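Side-chain contact in fasciclin-1 (Drosophila melanogaster, PDB 1O70), which mediates cell adhesion in the insect nervous system as a membrane-anchored glycoprotein built from repeated FAS1 domains: residues G36-D41 with K72-L77. Residues are numbered along the deposited sequence; the frame is centred on the assembly and turned at random.
Sequences GAVLDD and KMRQIL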
# COMPACT_ATOMS: atom_id res chain seq x y z
N GLY A 36 -12.14 -2.71 23.12
CA GLY A 36 -13.59 -2.67 23.02
C GLY A 36 -13.94 -1.30 22.46
O GLY A 36 -15.06 -1.06 22.01
N ALA A 37 -12.95 -0.41 22.50
CA ALA A 37 -13.11 0.96 21.99
C ALA A 37 -13.52 0.90 20.53
O ALA A 37 -14.23 1.76 20.02
CB ALA A 37 -11.79 1.73 22.13
N VAL A 38 -13.05 -0.15 19.86
CA VAL A 38 -13.36 -0.36 18.46
C VAL A 38 -14.87 -0.46 18.29
O VAL A 38 -15.46 0.17 17.41
CB VAL A 38 -12.70 -1.65 17.95
CG1 VAL A 38 -13.17 -1.96 16.54
CG2 VAL A 38 -11.18 -1.51 18.00
N LEU A 39 -15.51 -1.25 19.14
CA LEU A 39 -16.95 -1.44 19.07
C LEU A 39 -17.70 -0.11 19.21
O LEU A 39 -18.76 0.07 18.62
CB LEU A 39 -17.39 -2.44 20.16
CG LEU A 39 -18.76 -3.13 20.14
CD1 LEU A 39 -19.83 -2.21 20.67
CD2 LEU A 39 -19.10 -3.61 18.73
N ASP A 40 -17.14 0.82 19.97
CA ASP A 40 -17.78 2.12 20.16
C ASP A 40 -17.83 2.92 18.87
O ASP A 40 -18.87 3.50 18.53
CB ASP A 40 -17.07 2.94 21.24
CG ASP A 40 -17.32 2.40 22.64
OD1 ASP A 40 -18.48 2.02 22.92
OD2 ASP A 40 -16.35 2.37 23.45
N ASP A 41 -16.70 2.97 18.17
CA ASP A 41 -16.62 3.71 16.92
C ASP A 41 -17.53 3.11 15.86
O ASP A 41 -18.17 3.83 15.08
CB ASP A 41 -15.18 3.74 16.42
CG ASP A 41 -14.27 4.54 17.33
OD1 ASP A 41 -14.67 5.65 17.75
OD2 ASP A 41 -13.16 4.06 17.63
N LYS A 72 -1.65 -1.94 18.55
CA LYS A 72 -1.53 -2.23 17.13
C LYS A 72 -2.77 -2.96 16.62
O LYS A 72 -3.31 -2.64 15.57
CB LYS A 72 -0.28 -3.06 16.85
CG LYS A 72 1.01 -2.27 17.02
CD LYS A 72 2.24 -3.10 16.68
CE LYS A 72 3.51 -2.25 16.82
NZ LYS A 72 4.74 -3.03 16.49
N MET A 73 -3.22 -3.95 17.38
CA MET A 73 -4.39 -4.71 17.01
C MET A 73 -5.56 -3.78 16.71
O MET A 73 -6.34 -4.03 15.79
CB MET A 73 -4.77 -5.67 18.13
CG MET A 73 -4.06 -7.00 18.05
SD MET A 73 -4.41 -7.81 16.47
CE MET A 73 -2.79 -7.75 15.74
N ARG A 74 -5.67 -2.72 17.50
CA ARG A 74 -6.73 -1.74 17.33
C ARG A 74 -6.56 -1.04 15.98
O ARG A 74 -7.54 -0.77 15.28
CB ARG A 74 -6.68 -0.72 18.48
CG ARG A 74 -7.92 0.16 18.62
CD ARG A 74 -7.92 0.89 19.96
NE ARG A 74 -7.59 -0.02 21.06
CZ ARG A 74 -6.45 0.02 21.75
NH1 ARG A 74 -5.53 0.93 21.46
NH2 ARG A 74 -6.22 -0.86 22.72
N GLN A 75 -5.32 -0.74 15.62
CA GLN A 75 -5.06 -0.07 14.35
C GLN A 75 -5.38 -1.02 13.20
O GLN A 75 -5.91 -0.60 12.17
CB GLN A 75 -3.61 0.36 14.25
CG GLN A 75 -3.24 1.46 15.19
CD GLN A 75 -1.84 1.96 14.92
OE1 GLN A 75 -1.57 2.56 13.87
NE2 GLN A 75 -0.93 1.71 15.86
N ILE A 76 -5.05 -2.29 13.39
CA ILE A 76 -5.32 -3.29 12.39
C ILE A 76 -6.82 -3.46 12.25
O ILE A 76 -7.36 -3.43 11.15
CB ILE A 76 -4.65 -4.61 12.77
CG1 ILE A 76 -3.13 -4.45 12.67
CG2 ILE A 76 -5.18 -5.75 11.91
CD1 ILE A 76 -2.33 -5.69 12.98
N LEU A 77 -7.49 -3.62 13.39
CA LEU A 77 -8.94 -3.77 13.38
C LEU A 77 -9.60 -2.57 12.71
O LEU A 77 -10.46 -2.74 11.84
CB LEU A 77 -9.48 -3.90 14.81
CG LEU A 77 -9.28 -5.24 15.54
CD1 LEU A 77 -9.54 -5.05 17.02
CD2 LEU A 77 -10.22 -6.30 14.97
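Val-38 meets residues 72-77 of helix 70-79 with one methyl, CG2, which points between Arg-74 and Leu-77, two residues one helical turn apart. CG2 of Val-38 lies 3.7 Å from CG of Arg-74, so the arginine contributes the aliphatic base of its chain rather than its charged end. The same Val-38 methyl packs against CD1 of Leu-77 at 4.0 Å, the two side chains running nearly at right angles. CG2 takes this place because CG1 is anti to the backbone N (chi1 173°), beside the carbonyl carbon, while CG2 sits anti to that carbon.

The nearest CA atoms, those of Val-38 and Arg-74, are 6.9 Å apart, and the valine methyl and the base of the arginine chain fill the space between them. Beyond its CG, the Arg-74 chain bends at chi3 (-46°), and NH2 makes a weak hydrogen bond to the carbonyl O of Asn-34, just ahead of the short helix. Gly-36 is the N-cap residue from which that helix starts.

Helix 21-33 closes the apolar side: Ile-31 touches both Val-38 and Leu-77, and Phe-27 and Val-30 add to the packing on Leu-77. The contact thus joins helices 37-43 and 70-79 beside helix 21-33, within the FAS1 3 domain; strand 48-53 follows the first of these helices in the chain, and edge strand 81-82 the second.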